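Local coordinates for ARF GTPase-activating protein GIT1 (Rattus norvegicus, PDB 6IUH) that probably stimulates GTP hydrolysis on ARF-family small G proteins and, through its C-terminal four-helix bundle described here, binds a segment of another protein, at residues 9-13 / 14-18; 67-70 / 71-75; 102-105 / 106-110. All blocks are in the same frame, centred on the assembly; numbering follows the deposited sequence.

Interaction 1 (9-13 / 14-18)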
ATOM      1  N   GLY A   9     -22.583   4.912  -4.079  1.00 55.76           N
ATOM      2  CA  GLY A   9     -22.525   3.473  -3.897  1.00 56.26           C
ATOM      3  C   GLY A   9     -21.149   2.931  -4.240  1.00 52.89           C
ATOM      4  O   GLY A   9     -20.142   3.606  -4.031  1.00 60.50           O
ATOM      5  N   LEU A  10     -21.103   1.713  -4.769  1.00 38.47           N
ATOM      6  CA  LEU A  10     -19.839   1.126  -5.197  1.00 34.79           C
ATOM      7  C   LEU A  10     -19.357   1.749  -6.501  1.00 33.52           C
ATOM      8  O   LEU A  10     -20.141   1.943  -7.428  1.00 37.97           O
ATOM      9  CB  LEU A  10     -19.968  -0.389  -5.361  1.00 36.80           C
ATOM     10  CG  LEU A  10     -19.799  -1.234  -4.099  1.00 38.64           C
ATOM     11  CD1 LEU A  10     -19.854  -2.705  -4.452  1.00 41.42           C
ATOM     12  CD2 LEU A  10     -18.487  -0.903  -3.409  1.00 38.14           C
ATOM     13  N   PRO A  11     -18.057   2.063  -6.572  1.00 34.53           N
ATOM     14  CA  PRO A  11     -17.444   2.635  -7.774  1.00 32.55           C
ATOM     15  C   PRO A  11     -17.332   1.610  -8.895  1.00 30.70           C
ATOM     16  O   PRO A  11     -17.438   0.414  -8.633  1.00 32.87           O
ATOM     17  CB  PRO A  11     -16.060   3.061  -7.287  1.00 34.43           C
ATOM     18  CG  PRO A  11     -15.763   2.106  -6.183  1.00 31.81           C
ATOM     19  CD  PRO A  11     -17.073   1.865  -5.495  1.00 33.32           C
ATOM     20  N   SER A  12     -17.116   2.073 -10.121  1.00 31.71           N
ATOM     21  CA  SER A  12     -16.960   1.171 -11.257  1.00 37.16           C
ATOM     22  C   SER A  12     -15.634   0.422 -11.178  1.00 35.22           C
ATOM     23  O   SER A  12     -14.667   0.921 -10.600  1.00 30.87           O
ATOM     24  CB  SER A  12     -17.046   1.945 -12.574  1.00 42.68           C
ATOM     25  OG  SER A  12     -15.967   2.855 -12.696  1.00 43.04           O
ATOM     26  N   THR A  13     -15.592  -0.770 -11.762  1.00 36.06           N
ATOM     27  CA  THR A  13     -14.369  -1.568 -11.771  1.00 36.44           C
ATOM     28  C   THR A  13     -13.231  -0.826 -12.466  1.00 35.23           C
ATOM     29  O   THR A  13     -12.076  -0.924 -12.054  1.00 35.40           O
ATOM     30  CB  THR A  13     -14.578  -2.926 -12.466  1.00 48.42           C
ATOM     31  OG1 THR A  13     -15.150  -2.717 -13.763  1.00 67.47           O
ATOM     32  CG2 THR A  13     -15.505  -3.806 -11.643  1.00 39.83           C
ATOM     33  N   GLU A  14     -13.564  -0.081 -13.514  1.00 39.60           N
ATOM     34  CA  GLU A  14     -12.566   0.691 -14.245  1.00 42.16           C
ATOM     35  C   GLU A  14     -11.933   1.758 -13.357  1.00 34.64           C
ATOM     36  O   GLU A  14     -10.720   1.957 -13.387  1.00 37.74           O
ATOM     37  CB  GLU A  14     -13.183   1.340 -15.487  1.00 50.47           C
ATOM     38  CG  GLU A  14     -13.507   0.369 -16.619  1.00 60.74           C
ATOM     39  CD  GLU A  14     -14.759  -0.451 -16.361  1.00 68.05           C
ATOM     40  OE1 GLU A  14     -15.485  -0.150 -15.389  1.00 73.85           O
ATOM     41  OE2 GLU A  14     -15.019  -1.398 -17.135  1.00 73.11           O
ATOM     42  N   ASP A  15     -12.756   2.441 -12.567  1.00 36.90           N
ATOM     43  CA  ASP A  15     -12.252   3.469 -11.666  1.00 36.02           C
ATOM     44  C   ASP A  15     -11.394   2.866 -10.558  1.00 31.54           C
ATOM     45  O   ASP A  15     -10.360   3.422 -10.199  1.00 28.40           O
ATOM     46  CB  ASP A  15     -13.400   4.273 -11.057  1.00 35.85           C
ATOM     47  CG  ASP A  15     -14.005   5.261 -12.036  1.00 47.73           C
ATOM     48  OD1 ASP A  15     -13.315   5.636 -13.008  1.00 49.80           O
ATOM     49  OD2 ASP A  15     -15.167   5.669 -11.831  1.00 50.71           O
ATOM     50  N   VAL A  16     -11.822   1.729 -10.021  1.00 32.32           N
ATOM     51  CA  VAL A  16     -11.069   1.074  -8.956  1.00 28.71           C
ATOM     52  C   VAL A  16      -9.708   0.617  -9.465  1.00 28.93           C
ATOM     53  O   VAL A  16      -8.697   0.779  -8.782  1.00 28.04           O
ATOM     54  CB  VAL A  16     -11.836  -0.129  -8.373  1.00 32.93           C
ATOM     55  CG1 VAL A  16     -11.000  -0.841  -7.321  1.00 32.76           C
ATOM     56  CG2 VAL A  16     -13.144   0.333  -7.772  1.00 39.09           C
ATOM     57  N   ILE A  17      -9.684   0.064 -10.675  1.00 28.25           N
ATOM     58  CA  ILE A  17      -8.431  -0.364 -11.292  1.00 30.46           C
ATOM     59  C   ILE A  17      -7.470   0.811 -11.475  1.00 34.09           C
ATOM     60  O   ILE A  17      -6.279   0.698 -11.175  1.00 30.26           O
ATOM     61  CB  ILE A  17      -8.681  -1.043 -12.654  1.00 38.48           C
ATOM     62  CG1 ILE A  17      -9.317  -2.419 -12.446  1.00 34.59           C
ATOM     63  CG2 ILE A  17      -7.383  -1.183 -13.437  1.00 41.15           C
ATOM     64  CD1 ILE A  17      -9.718  -3.104 -13.729  1.00 38.55           C
ATOM     65  N   LEU A  18      -7.992   1.939 -11.950  1.00 35.01           N
ATOM     66  CA  LEU A  18      -7.174   3.131 -12.165  1.00 35.20           C
ATOM     67  C   LEU A  18      -6.506   3.608 -10.878  1.00 31.81           C
ATOM     68  O   LEU A  18      -5.304   3.878 -10.858  1.00 32.55           O
ATOM     69  CB  LEU A  18      -8.015   4.264 -12.762  1.00 41.02           C
ATOM     70  CG  LEU A  18      -8.426   4.112 -14.229  1.00 46.37           C
ATOM     71  CD1 LEU A  18      -9.253   5.305 -14.686  1.00 50.83           C
ATOM     72  CD2 LEU A  18      -7.202   3.935 -15.116  1.00 48.95           C
TER
HETATM   73  O   HOH W   1     -16.879   5.066  -9.949  1.00 41.46           O
HETATM   74  O   HOH W   2     -17.989  -1.506 -13.468  1.00 42.34           O
HETATM   75  O   HOH W   3     -17.102  -3.517 -15.984  1.00 60.70           O
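Pro11 rests its ring against Val16 just ahead of an N-capped helix: the chain arrives extended, is capped by Ser12, and winds into helix 13-35 of the four-helix bundle. The contact is through the ring tip, Pro11 CG lying 3.5 Å from Val16 CG2. The CB-CG side of the proline ring thus rests on the helix it precedes, while the ring also meets Phe60, and Val16 packs against Val123 and Thr126 of helix 101-128.

Ser12 supplies the cap itself. Its OG sits between the backbone N and the carbonyl carbon (chi1 65°), a rotation that swings the hydroxyl over the first turn. There it accepts from the amide of the third helical residue, Asp15 N to Ser12 OG being 3.2 Å with an N-H...O angle of 153°. In a full capping box the Asp15 carboxylate would accept from Ser12 N directly; here a water carries that return link, accepting from Ser12 N at 3.0 Å and donating to Asp15 OD2 at 2.6 Å. The carbonyl of Ser12 opens the regular helical pattern, its O receiving Val16 N at 3.0 Å in the carbonyl plane.

Thr13 continues it, accepting from Ile17 N at its O (2.9 Å), with the donor tilted 25° from the carbonyl plane. The Thr13 side chain also touches Thr126 and Thr127 of helix 101-128. The hydroxyl faces Glu14, whose chain bends at its second torsion and folds the carboxylate back over the helix start. Because the first amides of a helix have no preceding turn to bond to, water again fills in, accepting from Thr13 N. A separate water, beside Thr13 OG1, donates to Glu14 OE2 at 3.2 Å.

Interaction 2 (67-70 / 71-75)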
ATOM      1  N   GLU A  67     -19.732  -4.797   4.600  1.00 25.33           N
ATOM      2  CA  GLU A  67     -18.779  -5.131   5.651  1.00 23.81           C
ATOM      3  C   GLU A  67     -17.350  -5.336   5.124  1.00 20.56           C
ATOM      4  O   GLU A  67     -16.402  -4.848   5.739  1.00 23.14           O
ATOM      5  CB  GLU A  67     -19.250  -6.378   6.406  1.00 27.91           C
ATOM      6  CG  GLU A  67     -18.586  -6.580   7.757  1.00 30.07           C
ATOM      7  CD  GLU A  67     -19.172  -5.688   8.839  1.00 39.95           C
ATOM      8  OE1 GLU A  67     -20.064  -4.870   8.528  1.00 37.59           O
ATOM      9  OE2 GLU A  67     -18.744  -5.812  10.005  1.00 44.65           O
ATOM     10  N   PRO A  68     -17.180  -6.053   3.993  1.00 23.30           N
ATOM     11  CA  PRO A  68     -15.793  -6.192   3.528  1.00 19.57           C
ATOM     12  C   PRO A  68     -15.152  -4.876   3.081  1.00 20.54           C
ATOM     13  O   PRO A  68     -13.939  -4.728   3.218  1.00 20.13           O
ATOM     14  CB  PRO A  68     -15.918  -7.157   2.343  1.00 22.87           C
ATOM     15  CG  PRO A  68     -17.171  -7.907   2.595  1.00 26.62           C
ATOM     16  CD  PRO A  68     -18.094  -6.912   3.216  1.00 24.60           C
ATOM     17  N   VAL A  69     -15.938  -3.945   2.549  1.00 19.99           N
ATOM     18  CA  VAL A  69     -15.397  -2.637   2.186  1.00 19.70           C
ATOM     19  C   VAL A  69     -14.947  -1.880   3.437  1.00 24.42           C
ATOM     20  O   VAL A  69     -13.870  -1.281   3.450  1.00 25.30           O
ATOM     21  CB  VAL A  69     -16.417  -1.784   1.406  1.00 20.62           C
ATOM     22  CG1 VAL A  69     -15.838  -0.407   1.098  1.00 20.41           C
ATOM     23  CG2 VAL A  69     -16.816  -2.484   0.120  1.00 21.62           C
ATOM     24  N   ARG A  70     -15.766  -1.914   4.485  1.00 23.39           N
ATOM     25  CA  ARG A  70     -15.409  -1.290   5.758  1.00 22.42           C
ATOM     26  C   ARG A  70     -14.088  -1.838   6.292  1.00 21.46           C
ATOM     27  O   ARG A  70     -13.215  -1.079   6.716  1.00 23.26           O
ATOM     28  CB  ARG A  70     -16.510  -1.507   6.799  1.00 23.92           C
ATOM     29  CG  ARG A  70     -17.851  -0.883   6.446  1.00 24.01           C
ATOM     30  CD  ARG A  70     -18.889  -1.188   7.516  1.00 25.40           C
ATOM     31  NE  ARG A  70     -20.199  -0.633   7.185  1.00 32.94           N
ATOM     32  CZ  ARG A  70     -21.288  -0.789   7.932  1.00 39.67           C
ATOM     33  NH1 ARG A  70     -21.228  -1.485   9.058  1.00 47.51           N
ATOM     34  NH2 ARG A  70     -22.437  -0.245   7.554  1.00 40.64           N
ATOM     35  N   SER A  71     -13.952  -3.160   6.261  1.00 21.16           N
ATOM     36  CA  SER A  71     -12.756  -3.828   6.766  1.00 26.42           C
ATOM     37  C   SER A  71     -11.522  -3.501   5.935  1.00 25.57           C
ATOM     38  O   SER A  71     -10.461  -3.188   6.479  1.00 22.11           O
ATOM     39  CB  SER A  71     -12.963  -5.346   6.798  1.00 33.92           C
ATOM     40  OG  SER A  71     -11.801  -6.010   7.264  1.00 51.00           O
ATOM     41  N   SER A  72     -11.660  -3.580   4.617  1.00 20.68           N
ATOM     42  CA  SER A  72     -10.526  -3.345   3.730  1.00 26.34           C
ATOM     43  C   SER A  72     -10.095  -1.878   3.740  1.00 27.07           C
ATOM     44  O   SER A  72      -8.900  -1.578   3.674  1.00 20.78           O
ATOM     45  CB  SER A  72     -10.859  -3.796   2.308  1.00 33.51           C
ATOM     46  OG  SER A  72     -11.004  -5.207   2.254  1.00 21.80           O
ATOM     47  N   LEU A  73     -11.058  -0.966   3.833  1.00 20.05           N
ATOM     48  CA  LEU A  73     -10.723   0.453   3.917  1.00 20.00           C
ATOM     49  C   LEU A  73      -9.987   0.754   5.212  1.00 22.56           C
ATOM     50  O   LEU A  73      -9.086   1.591   5.242  1.00 23.25           O
ATOM     51  CB  LEU A  73     -11.975   1.324   3.806  1.00 23.11           C
ATOM     52  CG  LEU A  73     -12.517   1.503   2.388  1.00 25.27           C
ATOM     53  CD1 LEU A  73     -13.755   2.384   2.393  1.00 26.87           C
ATOM     54  CD2 LEU A  73     -11.443   2.083   1.480  1.00 28.22           C
ATOM     55  N   ARG A  74     -10.371   0.068   6.283  1.00 20.94           N
ATOM     56  CA  ARG A  74      -9.711   0.245   7.568  0.58 21.98           C
ATOM     57  C   ARG A  74      -8.245  -0.166   7.473  1.00 25.34           C
ATOM     58  O   ARG A  74      -7.365   0.536   7.971  1.00 22.66           O
ATOM     59  CB  ARG A  74     -10.419  -0.562   8.657  0.58 25.14           C
ATOM     60  CG  ARG A  74      -9.901  -0.287  10.058  0.58 32.56           C
ATOM     61  CD  ARG A  74     -10.756  -0.972  11.114  0.58 38.41           C
ATOM     62  NE  ARG A  74     -12.163  -0.598  11.009  0.58 38.15           N
ATOM     63  CZ  ARG A  74     -13.128  -1.422  10.613  0.58 36.94           C
ATOM     64  NH1 ARG A  74     -12.841  -2.676  10.291  0.58 36.89           N
ATOM     65  NH2 ARG A  74     -14.382  -0.995  10.546  0.58 40.04           N
ATOM     66  N   LEU A  75      -7.987  -1.296   6.825  1.00 25.19           N
ATOM     67  CA  LEU A  75      -6.621  -1.780   6.658  1.00 26.38           C
ATOM     68  C   LEU A  75      -5.811  -0.849   5.764  1.00 24.36           C
ATOM     69  O   LEU A  75      -4.667  -0.511   6.074  1.00 26.06           O
ATOM     70  CB  LEU A  75      -6.628  -3.191   6.076  1.00 26.71           C
ATOM     71  CG  LEU A  75      -5.262  -3.840   5.872  1.00 24.90           C
ATOM     72  CD1 LEU A  75      -4.515  -3.929   7.190  1.00 28.46           C
ATOM     73  CD2 LEU A  75      -5.440  -5.222   5.255  1.00 24.46           C
TER
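Val69 and Leu73, one turn apart on helix 67-87 of the four-helix bundle, form an i/i+4 apolar pair that faces the neighbouring loop. The two side chains lie side by side and point the same way, meeting branch to branch with Val69 CG1 3.7 Å from Leu73 CD1. Leu73 reaches this position because CG stands beside its own backbone N and anti to the carbonyl carbon (chi1 -78°), which also brings Leu73 CG to 3.3 Å from Val69 O. Both residues touch Phe60 and Pro64, and Val69 adds Ile125 of helix 101-128. With an alanine at Leu73 everything beyond CB is gone, which is likely to leave Val69 CG1 without its mate and open a gap beside Phe60 and Pro64.

Backbone hydrogen bonds run under this pair in unbroken i/i+4 order, from Ser71 N to Glu67 O through Arg74 N to Arg70 O. The first three are similar in straightness, Leu73 N reaching Val69 O at 2.9 Å with an N-H...O angle of 160°. The last is longer, Arg74 N to Arg70 O measuring 3.1 Å, and more bent at 147°.

Among the polar side chains, buried Ser72 places its OG near the carbonyl of the preceding turn, Ser72 OG lying 3.1 Å from Pro68 O, and forms a hydrogen bond with Gln121 OE1. Arg70 is extended from CG to NE and directs NE to Pro64 O, pinning the helix start to the loop before it.

Glu67 and Arg70 attract by charge alone. Glu67 OE1 stands well out of the plane of the Arg70 guanidinium, so no N-H points at it, and the bridge from Arg70 NH1 to Glu67 OE1 is long at 3.6 Å.

Interaction 3 (102-105 / 106-110)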
ATOM      1  N   GLN A 102      17.868  -1.028   8.784  1.00 27.60           N
ATOM      2  CA  GLN A 102      17.371  -2.387   8.600  1.00 29.12           C
ATOM      3  C   GLN A 102      15.967  -2.505   9.173  1.00 28.32           C
ATOM      4  O   GLN A 102      15.044  -2.959   8.498  1.00 26.96           O
ATOM      5  CB  GLN A 102      18.305  -3.401   9.261  1.00 39.07           C
ATOM      6  CG  GLN A 102      19.703  -3.426   8.666  1.00 45.18           C
ATOM      7  CD  GLN A 102      19.710  -3.833   7.206  1.00 47.73           C
ATOM      8  OE1 GLN A 102      18.852  -4.593   6.755  1.00 52.47           O
ATOM      9  NE2 GLN A 102      20.682  -3.326   6.458  1.00 51.21           N
ATOM     10  N   LEU A 103      15.816  -2.085  10.423  1.00 28.56           N
ATOM     11  CA  LEU A 103      14.516  -2.082  11.078  1.00 28.29           C
ATOM     12  C   LEU A 103      13.536  -1.181  10.333  1.00 36.03           C
ATOM     13  O   LEU A 103      12.382  -1.547  10.123  1.00 28.80           O
ATOM     14  CB  LEU A 103      14.654  -1.634  12.533  1.00 29.16           C
ATOM     15  CG  LEU A 103      13.354  -1.478  13.320  1.00 34.22           C
ATOM     16  CD1 LEU A 103      12.577  -2.788  13.343  1.00 40.41           C
ATOM     17  CD2 LEU A 103      13.642  -0.995  14.734  1.00 40.19           C
ATOM     18  N   LEU A 104      14.008  -0.005   9.929  1.00 30.56           N
ATOM     19  CA  LEU A 104      13.188   0.946   9.184  1.00 29.39           C
ATOM     20  C   LEU A 104      12.634   0.347   7.897  1.00 28.27           C
ATOM     21  O   LEU A 104      11.431   0.391   7.647  1.00 28.68           O
ATOM     22  CB  LEU A 104      13.997   2.197   8.854  1.00 34.17           C
ATOM     23  CG  LEU A 104      13.348   3.144   7.846  1.00 31.17           C
ATOM     24  CD1 LEU A 104      12.122   3.813   8.448  1.00 33.41           C
ATOM     25  CD2 LEU A 104      14.361   4.176   7.372  1.00 35.90           C
ATOM     26  N   THR A 105      13.525  -0.205   7.080  1.00 24.24           N
ATOM     27  CA  THR A 105      13.136  -0.799   5.807  1.00 24.31           C
ATOM     28  C   THR A 105      12.145  -1.939   6.011  1.00 26.23           C
ATOM     29  O   THR A 105      11.171  -2.066   5.265  1.00 24.64           O
ATOM     30  CB  THR A 105      14.363  -1.314   5.037  1.00 28.87           C
ATOM     31  OG1 THR A 105      15.244  -0.218   4.769  1.00 30.76           O
ATOM     32  CG2 THR A 105      13.943  -1.946   3.721  1.00 29.37           C
ATOM     33  N   GLN A 106      12.387  -2.758   7.029  1.00 25.97           N
ATOM     34  CA  GLN A 106      11.463  -3.839   7.359  1.00 22.97           C
ATOM     35  C   GLN A 106      10.066  -3.301   7.644  1.00 26.08           C
ATOM     36  O   GLN A 106       9.083  -3.787   7.087  1.00 25.01           O
ATOM     37  CB  GLN A 106      11.968  -4.641   8.559  1.00 22.84           C
ATOM     38  CG  GLN A 106      13.205  -5.484   8.267  1.00 26.97           C
ATOM     39  CD  GLN A 106      13.906  -5.947   9.528  1.00 32.04           C
ATOM     40  OE1 GLN A 106      13.386  -5.789  10.632  1.00 31.20           O
ATOM     41  NE2 GLN A 106      15.097  -6.514   9.372  1.00 32.49           N
ATOM     42  N   GLN A 107       9.985  -2.289   8.501  1.00 24.41           N
ATOM     43  CA  GLN A 107       8.696  -1.726   8.885  1.00 22.18           C
ATOM     44  C   GLN A 107       7.996  -1.077   7.695  1.00 22.94           C
ATOM     45  O   GLN A 107       6.785  -1.214   7.525  1.00 28.33           O
ATOM     46  CB  GLN A 107       8.873  -0.716  10.017  1.00 24.48           C
ATOM     47  CG  GLN A 107       9.291  -1.347  11.338  1.00 29.64           C
ATOM     48  CD  GLN A 107       8.276  -2.358  11.841  1.00 34.90           C
ATOM     49  OE1 GLN A 107       7.077  -2.082  11.883  1.00 37.53           O
ATOM     50  NE2 GLN A 107       8.755  -3.539  12.218  1.00 34.43           N
ATOM     51  N   VAL A 108       8.769  -0.383   6.866  1.00 22.03           N
ATOM     52  CA  VAL A 108       8.226   0.289   5.692  1.00 21.44           C
ATOM     53  C   VAL A 108       7.607  -0.710   4.706  1.00 24.85           C
ATOM     54  O   VAL A 108       6.491  -0.507   4.226  1.00 27.58           O
ATOM     55  CB  VAL A 108       9.315   1.128   4.988  1.00 26.84           C
ATOM     56  CG1 VAL A 108       8.884   1.519   3.587  1.00 34.50           C
ATOM     57  CG2 VAL A 108       9.639   2.364   5.820  1.00 31.92           C
ATOM     58  N   ILE A 109       8.317  -1.799   4.423  1.00 25.90           N
ATOM     59  CA  ILE A 109       7.810  -2.806   3.493  1.00 20.77           C
ATOM     60  C   ILE A 109       6.584  -3.535   4.063  1.00 26.09           C
ATOM     61  O   ILE A 109       5.670  -3.892   3.318  1.00 25.01           O
ATOM     62  CB  ILE A 109       8.909  -3.828   3.115  1.00 18.55           C
ATOM     63  CG1 ILE A 109      10.068  -3.115   2.412  1.00 22.05           C
ATOM     64  CG2 ILE A 109       8.349  -4.917   2.206  1.00 19.91           C
ATOM     65  CD1 ILE A 109      11.244  -4.012   2.105  1.00 25.81           C
ATOM     66  N   GLN A 110       6.552  -3.741   5.378  1.00 23.22           N
ATOM     67  CA  GLN A 110       5.370  -4.324   6.024  1.00 23.27           C
ATOM     68  C   GLN A 110       4.126  -3.471   5.764  1.00 23.34           C
ATOM     69  O   GLN A 110       3.059  -3.990   5.424  1.00 20.66           O
ATOM     70  CB  GLN A 110       5.579  -4.470   7.534  1.00 25.41           C
ATOM     71  CG  GLN A 110       6.639  -5.477   7.948  1.00 27.55           C
ATOM     72  CD  GLN A 110       6.675  -5.676   9.451  1.00 29.69           C
ATOM     73  OE1 GLN A 110       5.715  -5.353  10.150  1.00 31.47           O
ATOM     74  NE2 GLN A 110       7.781  -6.209   9.957  1.00 26.45           N
TER
HETATM   75  O   HOH W   4      16.753  -6.879   6.788  1.00 39.68           O
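Gln106 folds back over Gln102, one turn earlier on helix 101-128 of the four-helix bundle, its CG only 3.1 Å from Gln102 O. Its CG stands beside the backbone N (chi1 -70°) and the chain then runs extended along the earlier turn. Three further i/i+4 pairs lie side by side: Leu103 with Gln107, Leu104 CD1 against Val108 CG2 at 3.9 Å, and Thr105 CG2 against Ile109 CD1 at 3.8 Å. Regular backbone bonds carry these pairs; Val108 N meets Leu104 O at 2.9 Å, close to the line of the carbonyl bond.

Leu104 and Val108 turn to Phe42, and Val108 also meets Leu30 and Leu83, which places this pair in the bundle core. Thr105 and Ile109 pack on apolar side chains of the partner chain, and Thr105 also touches Ala34 and His39. The hydroxyl of Thr105 bonds to Phe101 O, while Gln107 OE1 and Gln110 OE1 both bond to Arg82 NH2, joining this helix to helix 67-87. On the Gln102 side a water bridges the two amides, donating to Gln102 OE1 and accepting from Gln106 NE2, each at 3.1 Å.

The three contacts follow one another along the chain, at the start of helix 13-35, the start of helix 67-87 and the early turns of helix 101-128. Interactions 1 and 2 share one end of the bundle: their centres are 16 Å apart and Leu10 CD2 reaches Val69 CG2 at 4.2 Å. Both also pack on the far end of helix 101-128, whose early turns hold interaction 3, its centre 31 Å from that of interaction 1 and 24 Å from that of interaction 2. Helix 101-128 therefore spans the bundle's length. The partner chain reaches all three, touching four residues of interaction 3, Ile17 and Leu75, consistent with a binding surface that includes helices 13-35 and 101-128 and reaches helix 67-87.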